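Local coordinates for probable adhesion protein (Pseudomonas aeruginosa PAO1, PDB 6R3Z), which binds divalent metal ions such as ferrous iron and probably delivers them to an ABC transporter, as a periplasmic solute-binding protein, at residues Gly10-Pro15 with Asp68-Met73; Val31-Ala36 with Gly54-Val59; Ala89-Leu94 with Ser119-Asn124; Arg153-Asp158 with Arg267-Val272. One frame throughout, in Å; residues are numbered along the deposited sequence.

Contact 1: Gly10-Pro15 with Asp68-Met73; sequences GITLHP and DFAERM
The methyl groups of Thr12 and Ala70 press together, CG2 on CB at 3.5 Å, and this is the tight point between segments 10-15 and 68-73. Both residues are buried. Thr12 puts OG1 between its own backbone N and carbonyl carbon (chi1 68°), which leaves CG2 to face the helix while OG1 hydrogen-bonds with OD2 of Asp67, one residue before the second segment. One side chain thus serves the apolar seam and a polar partner together.

Beside this seam the ring of Phe69 comes in edge first. Thr12 O lies 3.9 Å from Phe69 CZ, at the ring's edge and near its plane, and the same carbon is 4.2 Å from Thr12 CB. Packing is looser at Leu13, the N-cap residue of helix 14-24, whose CD2 stands 4.4 Å from Phe69 CZ at the ring's rim. On its own helix Phe69 has Met73 SD at another part of the edge, and Tyr43 makes an edge-to-face pair with the ring. Asp68, Glu71 and Arg72 lie on the exposed side of the helix and take no part, and no hydrogen bond joins the two segments.

In the fold, the turn leaving strand 8-11 meets helix 68-76 next to strand 58-61, whose Leu61 touches both Thr12 and Ala70, while Met73 leans on helix 47-53.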
loop_
_atom_site.group_PDB
_atom_site.type_symbol
_atom_site.label_atom_id
_atom_site.label_comp_id
_atom_site.label_asym_id
_atom_site.label_seq_id
_atom_site.Cartn_x
_atom_site.Cartn_y
_atom_site.Cartn_z
ATOM N N GLY A 10 12.027 12.781 3.561
ATOM C CA GLY A 10 11.383 12.470 2.299
ATOM C C GLY A 10 10.607 11.175 2.378
ATOM O O GLY A 10 10.997 10.252 3.097
ATOM N N ILE A 11 9.467 11.124 1.684
ATOM C CA ILE A 11 8.604 9.952 1.560
ATOM C C ILE A 11 8.305 9.714 0.083
ATOM O O ILE A 11 8.423 10.648 -0.725
ATOM C CB ILE A 11 7.329 10.000 2.434
ATOM C CG1 ILE A 11 6.361 11.143 1.999
ATOM C CG2 ILE A 11 7.684 10.052 3.925
ATOM C CD1 ILE A 11 5.372 10.751 0.831
ATOM N N THR A 12 7.844 8.501 -0.266
ATOM C CA THR A 12 7.649 8.164 -1.678
ATOM C C THR A 12 6.201 7.892 -2.081
ATOM O O THR A 12 5.825 8.197 -3.215
ATOM C CB THR A 12 8.549 6.974 -2.064
ATOM O OG1 THR A 12 8.083 5.814 -1.380
ATOM C CG2 THR A 12 10.030 7.208 -1.735
ATOM N N LEU A 13 5.448 7.193 -1.227
ATOM C CA LEU A 13 4.062 6.798 -1.479
ATOM C C LEU A 13 3.168 7.330 -0.360
ATOM O O LEU A 13 3.633 7.498 0.776
ATOM C CB LEU A 13 3.932 5.261 -1.575
ATOM C CG LEU A 13 4.918 4.540 -2.526
ATOM C CD1 LEU A 13 4.937 3.055 -2.266
ATOM C CD2 LEU A 13 4.586 4.814 -4.010
ATOM N N HIS A 14 1.877 7.564 -0.679
ATOM C CA HIS A 14 0.892 8.100 0.271
ATOM C C HIS A 14 0.905 7.419 1.646
ATOM O O HIS A 14 0.940 8.140 2.646
ATOM C CB HIS A 14 -0.529 8.093 -0.307
ATOM C CG HIS A 14 -0.715 9.049 -1.440
ATOM N ND1 HIS A 14 -0.206 8.783 -2.698
ATOM C CD2 HIS A 14 -1.376 10.224 -1.475
ATOM C CE1 HIS A 14 -0.579 9.800 -3.459
ATOM N NE2 HIS A 14 -1.257 10.702 -2.761
ATOM N N PRO A 15 0.901 6.056 1.742
ATOM C CA PRO A 15 0.893 5.418 3.079
ATOM C C PRO A 15 2.079 5.850 3.925
ATOM O O PRO A 15 1.887 6.065 5.117
ATOM C CB PRO A 15 0.929 3.923 2.756
ATOM C CG PRO A 15 0.249 3.829 1.419
ATOM C CD PRO A 15 0.835 5.023 0.685
ATOM N N ASP A 68 11.211 1.993 -6.710
ATOM C CA ASP A 68 12.516 1.938 -7.382
ATOM C C ASP A 68 12.899 3.321 -7.923
ATOM O O ASP A 68 14.070 3.690 -7.856
ATOM C CB ASP A 68 12.497 0.906 -8.526
ATOM C CG ASP A 68 12.354 -0.537 -8.051
ATOM O OD1 ASP A 68 12.640 -0.805 -6.862
ATOM O OD2 ASP A 68 11.973 -1.398 -8.873
ATOM N N PHE A 69 11.897 4.107 -8.400
ATOM C CA PHE A 69 12.103 5.469 -8.906
ATOM C C PHE A 69 12.860 6.330 -7.902
ATOM O O PHE A 69 13.716 7.122 -8.306
ATOM C CB PHE A 69 10.767 6.156 -9.285
ATOM C CG PHE A 69 9.750 6.357 -8.184
ATOM C CD1 PHE A 69 9.798 7.483 -7.364
ATOM C CD2 PHE A 69 8.715 5.450 -7.999
ATOM C CE1 PHE A 69 8.850 7.678 -6.355
ATOM C CE2 PHE A 69 7.757 5.651 -6.993
ATOM C CZ PHE A 69 7.838 6.757 -6.171
ATOM N N ALA A 70 12.569 6.154 -6.594
ATOM C CA ALA A 70 13.181 6.965 -5.537
ATOM C C ALA A 70 14.697 6.749 -5.410
ATOM O O ALA A 70 15.428 7.728 -5.264
ATOM C CB ALA A 70 12.480 6.727 -4.217
ATOM N N GLU A 71 15.173 5.500 -5.542
ATOM C CA GLU A 71 16.613 5.185 -5.522
ATOM C C GLU A 71 17.330 5.844 -6.703
ATOM O O GLU A 71 18.453 6.321 -6.543
ATOM C CB GLU A 71 16.857 3.673 -5.574
ATOM C CG GLU A 71 16.482 2.921 -4.305
ATOM C CD GLU A 71 16.625 1.419 -4.472
ATOM O OE1 GLU A 71 17.751 0.951 -4.758
ATOM O OE2 GLU A 71 15.606 0.707 -4.336
ATOM N N ARG A 72 16.676 5.864 -7.893
ATOM C CA ARG A 72 17.241 6.486 -9.093
ATOM C C ARG A 72 17.316 8.010 -8.898
ATOM O O ARG A 72 18.339 8.626 -9.217
ATOM C CB ARG A 72 16.425 6.118 -10.348
ATOM C CG ARG A 72 16.539 4.645 -10.747
ATOM C CD ARG A 72 15.864 4.357 -12.087
ATOM N NE ARG A 72 14.419 4.132 -11.955
ATOM C CZ ARG A 72 13.851 2.948 -11.726
ATOM N NH1 ARG A 72 12.532 2.847 -11.625
ATOM N NH2 ARG A 72 14.599 1.857 -11.587
ATOM N N MET A 73 16.253 8.603 -8.312
ATOM C CA MET A 73 16.205 10.039 -8.023
ATOM C C MET A 73 17.334 10.427 -7.066
ATOM O O MET A 73 17.996 11.439 -7.303
ATOM C CB MET A 73 14.846 10.439 -7.418
ATOM C CG MET A 73 13.683 10.380 -8.385
ATOM S SD MET A 73 12.115 10.575 -7.486
ATOM C CE MET A 73 12.202 12.318 -6.998
#

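Contact 2: Val31-Ala36 with Gly54-Val59; sequences VPLIPA and GTLDVV
Leu56 reaches toward segment 31-36 with both of its methyls, and each finds a different partner. All the contacts across this pair are apolar. Leu56 CD2 nestles against the branch point of Val31, 3.7 Å from CB, with Val31 CG2 at 3.8 Å and CG1 at 4.0 Å, so a single methyl rides over the whole isopropyl group. Leu56 CD1 instead meets Leu33 CD1 at 3.8 Å. The fork of Leu56 therefore bridges two residues that point to the same side of the chain, skipping Pro32, which faces away.

Leu33 carries the packing onward to the strand. Its CD2 lies 4.1 Å from Val59 CG1 and its CD1 4.2 Å from the same atom, which makes Val59 a looser neighbour than Leu56. The first torsion of Leu33, chi1 -105°, is off the usual staggered positions; with it CD1 faces Leu56 and both CD1 and CD2 reach Val59 CG1. Leu33 also packs on Ala70 and Met73 of helix 68-76 and on Ile53.

Polar links run to other parts of the chain, with none from one segment to the other. Val31 and Leu33 bond through the backbone to Ile11, and Val58 bonds to Gly10, because strand 8-11 lies between strands 29-32 and 58-61. Lys79 NZ bonds to Leu56 O.

Side chains thus meet over strand 8-11, where Leu33 CD1 packs on Gly10 CA, on the face covered by helices 47-53 and 68-76, as expected of a parallel sheet with strand order 2-1-3-4 in a chelatase-like alpha/beta lobe of a metal-binding solute-binding protein.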
loop_
_atom_site.group_PDB
_atom_site.type_symbol
_atom_site.label_atom_id
_atom_site.label_comp_id
_atom_site.label_asym_id
_atom_site.label_seq_id
_atom_site.Cartn_x
_atom_site.Cartn_y
_atom_site.Cartn_z
ATOM N N VAL A 31 8.244 15.496 3.574
ATOM C CA VAL A 31 8.328 16.020 2.213
ATOM C C VAL A 31 8.099 14.933 1.165
ATOM O O VAL A 31 8.978 14.098 0.981
ATOM C CB VAL A 31 9.675 16.783 1.964
ATOM C CG1 VAL A 31 9.681 17.475 0.598
ATOM C CG2 VAL A 31 9.998 17.779 3.082
ATOM N N PRO A 32 6.978 14.954 0.406
ATOM C CA PRO A 32 6.795 13.951 -0.658
ATOM C C PRO A 32 7.812 14.175 -1.774
ATOM O O PRO A 32 8.094 15.328 -2.139
ATOM C CB PRO A 32 5.371 14.214 -1.164
ATOM C CG PRO A 32 4.720 15.021 -0.068
ATOM C CD PRO A 32 5.827 15.869 0.461
ATOM N N LEU A 33 8.395 13.075 -2.268
ATOM C CA LEU A 33 9.388 13.138 -3.339
ATOM C C LEU A 33 8.741 13.438 -4.669
ATOM O O LEU A 33 9.393 14.002 -5.561
ATOM C CB LEU A 33 10.183 11.840 -3.421
ATOM C CG LEU A 33 11.611 11.898 -2.860
ATOM C CD1 LEU A 33 11.606 12.151 -1.339
ATOM C CD2 LEU A 33 12.348 10.585 -3.139
ATOM N N ILE A 34 7.488 13.008 -4.832
ATOM C CA ILE A 34 6.757 13.223 -6.091
ATOM C C ILE A 34 5.413 13.923 -5.809
ATOM O O ILE A 34 4.837 13.706 -4.735
ATOM C CB ILE A 34 6.637 11.927 -6.959
ATOM C CG1 ILE A 34 5.572 10.933 -6.438
ATOM C CG2 ILE A 34 8.004 11.243 -7.120
ATOM C CD1 ILE A 34 5.348 9.645 -7.348
ATOM N N PRO A 35 4.901 14.765 -6.733
ATOM C CA PRO A 35 3.638 15.476 -6.452
ATOM C C PRO A 35 2.426 14.553 -6.326
ATOM O O PRO A 35 2.428 13.418 -6.814
ATOM C CB PRO A 35 3.476 16.417 -7.657
ATOM C CG PRO A 35 4.830 16.521 -8.260
ATOM C CD PRO A 35 5.476 15.190 -8.029
ATOM N N ALA A 36 1.393 15.053 -5.639
ATOM C CA ALA A 36 0.125 14.360 -5.482
ATOM C C ALA A 36 -0.569 14.341 -6.867
ATOM O O ALA A 36 -0.356 15.242 -7.684
ATOM C CB ALA A 36 -0.739 15.100 -4.461
ATOM N N GLY A 54 18.048 17.403 -2.416
ATOM C CA GLY A 54 19.143 18.208 -1.878
ATOM C C GLY A 54 18.824 18.990 -0.612
ATOM O O GLY A 54 19.745 19.377 0.104
ATOM N N THR A 55 17.518 19.195 -0.297
ATOM C CA THR A 55 17.077 19.930 0.898
ATOM C C THR A 55 16.668 18.979 2.062
ATOM O O THR A 55 16.277 19.450 3.136
ATOM C CB THR A 55 15.942 20.930 0.543
ATOM O OG1 THR A 55 14.711 20.223 0.352
ATOM C CG2 THR A 55 16.258 21.795 -0.696
ATOM N N LEU A 56 16.766 17.659 1.845
ATOM C CA LEU A 56 16.361 16.642 2.829
ATOM C C LEU A 56 17.496 16.109 3.684
ATOM O O LEU A 56 18.659 16.208 3.299
ATOM C CB LEU A 56 15.637 15.465 2.133
ATOM C CG LEU A 56 14.503 15.793 1.159
ATOM C CD1 LEU A 56 13.955 14.535 0.529
ATOM C CD2 LEU A 56 13.403 16.552 1.836
ATOM N N ASP A 57 17.142 15.517 4.850
ATOM C CA ASP A 57 18.091 14.905 5.774
ATOM C C ASP A 57 18.067 13.387 5.708
ATOM O O ASP A 57 19.016 12.742 6.160
ATOM C CB ASP A 57 17.789 15.337 7.217
ATOM C CG ASP A 57 17.891 16.830 7.365
ATOM O OD1 ASP A 57 18.989 17.382 7.100
ATOM O OD2 ASP A 57 16.870 17.456 7.681
ATOM N N VAL A 58 16.943 12.819 5.252
ATOM C CA VAL A 58 16.705 11.374 5.194
ATOM C C VAL A 58 15.540 11.076 4.268
ATOM O O VAL A 58 14.616 11.899 4.160
ATOM C CB VAL A 58 16.483 10.756 6.621
ATOM C CG1 VAL A 58 15.274 11.378 7.342
ATOM C CG2 VAL A 58 16.366 9.224 6.580
ATOM N N VAL A 59 15.572 9.901 3.607
ATOM C CA VAL A 59 14.451 9.454 2.779
ATOM C C VAL A 59 13.969 8.094 3.315
ATOM O O VAL A 59 14.774 7.180 3.465
ATOM C CB VAL A 59 14.773 9.364 1.248
ATOM C CG1 VAL A 59 13.550 8.900 0.456
ATOM C CG2 VAL A 59 15.288 10.699 0.691
#

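Contact 3: Ala89-Leu94 with Ser119-Asn124; sequences AKVPLL and SITQVN
Thr121 meets the loop residues Lys90 and Val91 with its methyl side, and its side chain can be followed outward. Thr121 CB lies 3.9 Å from Val91 CG2. From there the branches part: with OG1 at chi1 -59°, Thr121 CG2 is anti to the backbone N and runs toward the loop, settling 3.6 Å from Val91 CG2. The same Thr121 methyl also sits 3.7 Å from Lys90 O and 3.8 Å from Lys90 CB, so it touches both residues. The other branch, OG1, turns back on its own helix and makes a weak hydrogen bond to Ser117 O.

Val91 CG2 has a second neighbour in Gln122 CG, at 3.7 Å, and so is wedged between two successive helix residues. Past CG the glutamine chain runs on extended, chi2 179°, carrying OE1 to a hydrogen bond with Tyr16 OH. Lys90 behaves differently: its CB touches the helix, but its ammonium end leads away from the segment.

The loop after strand 84-86 touches helix 116-133 at Lys90 and Val91, and by Leu93 and Leu94 it has drawn away from segment 119-124. Val91 also touches Ala118 of that helix, while Ile120 and Val123 of the same helix pack against helix 138-160.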
loop_
_atom_site.group_PDB
_atom_site.type_symbol
_atom_site.label_atom_id
_atom_site.label_comp_id
_atom_site.label_asym_id
_atom_site.label_seq_id
_atom_site.Cartn_x
_atom_site.Cartn_y
_atom_site.Cartn_z
ATOM N N ALA A 89 12.533 -3.418 6.673
ATOM C CA ALA A 89 13.653 -4.213 7.221
ATOM C C ALA A 89 13.230 -5.391 8.108
ATOM O O ALA A 89 13.889 -6.434 8.066
ATOM C CB ALA A 89 14.631 -3.322 7.960
ATOM N N LYS A 90 12.127 -5.246 8.884
ATOM C CA LYS A 90 11.658 -6.301 9.811
ATOM C C LYS A 90 10.339 -7.011 9.394
ATOM O O LYS A 90 9.813 -7.824 10.165
ATOM C CB LYS A 90 11.524 -5.720 11.243
ATOM C CG LYS A 90 12.710 -4.880 11.738
ATOM C CD LYS A 90 13.952 -5.706 12.062
ATOM C CE LYS A 90 15.053 -4.865 12.659
ATOM N NZ LYS A 90 14.804 -4.542 14.091
ATOM N N VAL A 91 9.825 -6.725 8.180
ATOM C CA VAL A 91 8.555 -7.257 7.672
ATOM C C VAL A 91 8.659 -8.630 6.951
ATOM O O VAL A 91 9.393 -8.728 5.957
ATOM C CB VAL A 91 7.844 -6.213 6.760
ATOM C CG1 VAL A 91 6.568 -6.783 6.141
ATOM C CG2 VAL A 91 7.541 -4.922 7.525
ATOM N N PRO A 92 7.812 -9.636 7.339
ATOM C CA PRO A 92 7.764 -10.906 6.585
ATOM C C PRO A 92 7.058 -10.689 5.243
ATOM O O PRO A 92 5.948 -10.138 5.194
ATOM C CB PRO A 92 6.936 -11.840 7.495
ATOM C CG PRO A 92 6.805 -11.118 8.818
ATOM C CD PRO A 92 6.859 -9.662 8.467
ATOM N N LEU A 93 7.711 -11.093 4.146
ATOM C CA LEU A 93 7.163 -10.893 2.799
ATOM C C LEU A 93 6.511 -12.161 2.206
ATOM O O LEU A 93 6.452 -13.205 2.864
ATOM C CB LEU A 93 8.269 -10.359 1.865
ATOM C CG LEU A 93 8.900 -9.011 2.241
ATOM C CD1 LEU A 93 10.383 -9.014 1.963
ATOM C CD2 LEU A 93 8.257 -7.884 1.486
ATOM N N LEU A 94 6.010 -12.048 0.959
ATOM C CA LEU A 94 5.412 -13.135 0.165
ATOM C C LEU A 94 5.515 -12.757 -1.328
ATOM O O LEU A 94 5.369 -11.587 -1.612
ATOM C CB LEU A 94 3.948 -13.439 0.588
ATOM C CG LEU A 94 2.962 -12.266 0.715
ATOM C CD1 LEU A 94 2.225 -12.028 -0.576
ATOM C CD2 LEU A 94 1.940 -12.526 1.806
ATOM N N SER A 119 2.054 -2.713 8.388
ATOM C CA SER A 119 2.096 -1.246 8.594
ATOM C C SER A 119 2.619 -0.937 10.004
ATOM O O SER A 119 3.470 -0.066 10.159
ATOM C CB SER A 119 0.718 -0.616 8.421
ATOM O OG SER A 119 0.403 -0.545 7.042
ATOM N N ILE A 120 2.148 -1.685 11.027
ATOM C CA ILE A 120 2.601 -1.491 12.404
ATOM C C ILE A 120 4.130 -1.721 12.474
ATOM O O ILE A 120 4.848 -0.905 13.064
ATOM C CB ILE A 120 1.792 -2.378 13.380
ATOM C CG1 ILE A 120 0.313 -1.866 13.464
ATOM C CG2 ILE A 120 2.467 -2.441 14.770
ATOM C CD1 ILE A 120 -0.709 -2.819 14.114
ATOM N N THR A 121 4.617 -2.818 11.851
ATOM C CA THR A 121 6.041 -3.167 11.823
ATOM C C THR A 121 6.855 -2.039 11.147
ATOM O O THR A 121 7.887 -1.622 11.676
ATOM C CB THR A 121 6.274 -4.578 11.230
ATOM O OG1 THR A 121 5.567 -5.564 12.013
ATOM C CG2 THR A 121 7.764 -4.936 11.166
ATOM N N GLN A 122 6.371 -1.538 10.011
ATOM C CA GLN A 122 7.043 -0.444 9.277
ATOM C C GLN A 122 7.064 0.837 10.116
ATOM O O GLN A 122 8.106 1.485 10.208
ATOM C CB GLN A 122 6.378 -0.206 7.920
ATOM C CG GLN A 122 6.576 -1.388 6.985
ATOM C CD GLN A 122 5.903 -1.176 5.670
ATOM O OE1 GLN A 122 6.453 -0.524 4.790
ATOM N NE2 GLN A 122 4.707 -1.729 5.511
ATOM N N VAL A 123 5.929 1.168 10.757
ATOM C CA VAL A 123 5.803 2.362 11.605
ATOM C C VAL A 123 6.839 2.288 12.743
ATOM O O VAL A 123 7.563 3.269 12.968
ATOM C CB VAL A 123 4.346 2.548 12.109
ATOM C CG1 VAL A 123 4.273 3.471 13.329
ATOM C CG2 VAL A 123 3.464 3.086 10.979
ATOM N N ASN A 124 6.944 1.115 13.409
ATOM C CA ASN A 124 7.897 0.934 14.509
ATOM C C ASN A 124 9.350 1.044 14.042
ATOM O O ASN A 124 10.158 1.689 14.713
ATOM C CB ASN A 124 7.618 -0.362 15.269
ATOM C CG ASN A 124 6.316 -0.310 16.041
ATOM O OD1 ASN A 124 5.882 0.748 16.513
ATOM N ND2 ASN A 124 5.693 -1.459 16.235
#

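Contact 4: Arg153-Asp158 with Arg267-Val272; sequences RALRAD and RNLDTV. With EDO (1,2-ethanediol), chain H; EDO (1,2-ethanediol), chain I.
This is a helix-helix packing site in which Leu155 of helix 138-160 meets Leu269 of helix 260-277. Helix 138-160 leads from the part of the chain that holds the first parallel sheet to the part that holds the second, consistent with the long linking helix of metal-binding proteins of the solute-binding protein 9 family.

The contact turns on one methyl, Leu269 CD1. Leu155 CD2 touches it at 3.6 Å, the two leucine side chains crossing at about a right angle. The same CD1 also sits 3.9 Å from Arg156 CA and 4.2 Å from Arg156 CB, resting on the backbone side of the arginine and away from its charged end. Leu155 sends CG anti to its backbone N, chi1 -174°, which swings CD2 out toward the other helix although its CB does not point straight at it. The guanidinium of Arg156 has its partner elsewhere, NH2 bonding to Glu186 O. Ile116 at the start of helix 116-133 touches Leu155, Arg156 and Leu269 alike, closing this small apolar cluster from a third helix.

On another side of the contact, 1,2-ethanediol molecules, probably from the crystallisation liquor, sit by the two aspartates. The one of chain I gives only a weak bond to Asp158 OD1. The one of chain H clasps Asp270 with both hydroxyls, O1 bonding to OD2 at 3.0 Å and O2 to OD1 at 2.7 Å, while O2 also approaches Asp158 C at 3.6 Å.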
loop_
_atom_site.group_PDB
_atom_site.type_symbol
_atom_site.label_atom_id
_atom_site.label_comp_id
_atom_site.label_asym_id
_atom_site.label_seq_id
_atom_site.Cartn_x
_atom_site.Cartn_y
_atom_site.Cartn_z
ATOM N N ARG A 153 -4.780 -1.083 15.050
ATOM C CA ARG A 153 -5.365 -2.311 15.606
ATOM C C ARG A 153 -6.879 -2.123 15.819
ATOM O O ARG A 153 -7.663 -3.022 15.503
ATOM C CB ARG A 153 -4.677 -2.701 16.920
ATOM C CG ARG A 153 -3.285 -3.294 16.730
ATOM C CD ARG A 153 -2.754 -3.939 18.005
ATOM N NE ARG A 153 -2.539 -2.957 19.072
ATOM C CZ ARG A 153 -1.403 -2.299 19.280
ATOM N NH1 ARG A 153 -1.312 -1.420 20.267
ATOM N NH2 ARG A 153 -0.347 -2.521 18.509
ATOM N N ALA A 154 -7.284 -0.937 16.307
ATOM C CA ALA A 154 -8.687 -0.593 16.573
ATOM C C ALA A 154 -9.505 -0.551 15.276
ATOM O O ALA A 154 -10.623 -1.053 15.251
ATOM C CB ALA A 154 -8.788 0.732 17.330
ATOM N N LEU A 155 -8.925 0.016 14.202
ATOM C CA LEU A 155 -9.502 0.095 12.869
ATOM C C LEU A 155 -9.797 -1.348 12.400
ATOM O O LEU A 155 -10.880 -1.617 11.877
ATOM C CB LEU A 155 -8.405 0.727 11.989
ATOM C CG LEU A 155 -8.667 1.104 10.572
ATOM C CD1 LEU A 155 -7.647 2.144 10.167
ATOM C CD2 LEU A 155 -8.524 -0.106 9.643
ATOM N N ARG A 156 -8.825 -2.261 12.591
ATOM C CA ARG A 156 -8.956 -3.650 12.160
ATOM C C ARG A 156 -10.037 -4.364 12.990
ATOM O O ARG A 156 -10.903 -5.033 12.421
ATOM C CB ARG A 156 -7.602 -4.371 12.239
ATOM C CG ARG A 156 -7.680 -5.810 11.746
ATOM C CD ARG A 156 -6.336 -6.491 11.719
ATOM N NE ARG A 156 -6.470 -7.885 11.288
ATOM C CZ ARG A 156 -6.703 -8.906 12.105
ATOM N NH1 ARG A 156 -6.814 -8.708 13.416
ATOM N NH2 ARG A 156 -6.810 -10.138 11.622
ATOM N N ALA A 157 -10.019 -4.158 14.329
ATOM C CA ALA A 157 -11.004 -4.735 15.243
ATOM C C ALA A 157 -12.423 -4.274 14.868
ATOM O O ALA A 157 -13.331 -5.106 14.831
ATOM C CB ALA A 157 -10.687 -4.338 16.690
ATOM N N ASP A 158 -12.597 -2.965 14.552
ATOM C CA ASP A 158 -13.892 -2.372 14.184
ATOM C C ASP A 158 -14.441 -2.991 12.897
ATOM O O ASP A 158 -15.627 -3.345 12.841
ATOM C CB ASP A 158 -13.806 -0.846 14.082
ATOM C CG ASP A 158 -13.657 -0.129 15.417
ATOM O OD1 ASP A 158 -13.910 -0.765 16.471
ATOM O OD2 ASP A 158 -13.295 1.065 15.410
ATOM N N ARG A 267 -11.999 1.694 4.932
ATOM C CA ARG A 267 -12.888 1.427 3.800
ATOM C C ARG A 267 -12.523 0.122 3.075
ATOM O O ARG A 267 -13.432 -0.634 2.704
ATOM C CB ARG A 267 -12.975 2.631 2.855
ATOM C CG ARG A 267 -13.738 3.784 3.537
ATOM C CD ARG A 267 -14.431 4.685 2.533
ATOM N NE ARG A 267 -13.481 5.531 1.815
ATOM C CZ ARG A 267 -13.117 6.748 2.210
ATOM N NH1 ARG A 267 -13.602 7.263 3.335
ATOM N NH2 ARG A 267 -12.262 7.456 1.486
ATOM N N ASN A 268 -11.211 -0.175 2.950
ATOM C CA ASN A 268 -10.718 -1.412 2.323
ATOM C C ASN A 268 -11.207 -2.631 3.126
ATOM O O ASN A 268 -11.829 -3.535 2.572
ATOM C CB ASN A 268 -9.198 -1.407 2.254
ATOM C CG ASN A 268 -8.690 -0.681 1.026
ATOM O OD1 ASN A 268 -9.468 -0.307 0.137
ATOM N ND2 ASN A 268 -7.382 -0.475 0.956
ATOM N N LEU A 269 -10.953 -2.626 4.432
ATOM C CA LEU A 269 -11.400 -3.712 5.307
ATOM C C LEU A 269 -12.931 -3.882 5.311
ATOM O O LEU A 269 -13.415 -5.016 5.317
ATOM C CB LEU A 269 -10.834 -3.524 6.725
ATOM C CG LEU A 269 -9.298 -3.687 6.869
ATOM C CD1 LEU A 269 -8.849 -3.431 8.303
ATOM C CD2 LEU A 269 -8.827 -5.076 6.456
ATOM N N ASP A 270 -13.687 -2.771 5.282
ATOM C CA ASP A 270 -15.158 -2.821 5.268
ATOM C C ASP A 270 -15.658 -3.477 3.977
ATOM O O ASP A 270 -16.615 -4.239 4.018
ATOM C CB ASP A 270 -15.769 -1.424 5.408
ATOM C CG ASP A 270 -15.645 -0.819 6.789
ATOM O OD1 ASP A 270 -15.421 -1.590 7.761
ATOM O OD2 ASP A 270 -15.766 0.421 6.902
ATOM N N THR A 271 -15.002 -3.168 2.826
ATOM C CA THR A 271 -15.383 -3.733 1.528
ATOM C C THR A 271 -15.108 -5.247 1.506
ATOM O O THR A 271 -15.970 -6.008 1.066
ATOM C CB THR A 271 -14.702 -2.951 0.391
ATOM O OG1 THR A 271 -15.212 -1.599 0.404
ATOM C CG2 THR A 271 -14.937 -3.595 -0.986
ATOM N N VAL A 272 -13.946 -5.682 2.043
ATOM C CA VAL A 272 -13.632 -7.115 2.120
ATOM C C VAL A 272 -14.682 -7.811 3.005
ATOM O O VAL A 272 -15.197 -8.861 2.613
ATOM C CB VAL A 272 -12.182 -7.390 2.594
ATOM C CG1 VAL A 272 -11.927 -8.896 2.733
ATOM C CG2 VAL A 272 -11.172 -6.766 1.618
HETATM C C1 EDO H . -16.886 1.003 10.512
HETATM O O1 EDO H . -17.505 0.426 9.373
HETATM C C2 EDO H . -16.007 -0.067 11.183
HETATM O O2 EDO H . -15.095 -0.593 10.235
HETATM C C1 EDO I . -18.344 1.249 16.699
HETATM O O1 EDO I . -18.596 1.466 15.317
HETATM C C2 EDO I . -17.031 0.448 16.874
HETATM O O2 EDO I . -17.104 -0.792 16.172
#

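Contacts 1 and 2 share one sheet: Ile11 O is 2.9 Å from Leu33 N and Gly10 N is 2.8 Å from Val58 O, both probable hydrogen bonds, and contact 2 is nested in the loop closed by contact 1. Contact 3 is about 17 Å from contact 1, centre to centre, with no touch between them. It adjoins contact 4 through Ile120 and Arg153, the latter modelled in two conformers. Contacts 1 and 4 lie on opposite sides of the chain's centre. Contact 1 comes near the nickel site of six histidines, with the Leu13 side chain about 8 Å from the ion, against about 13 Å for Gln122 of contact 3.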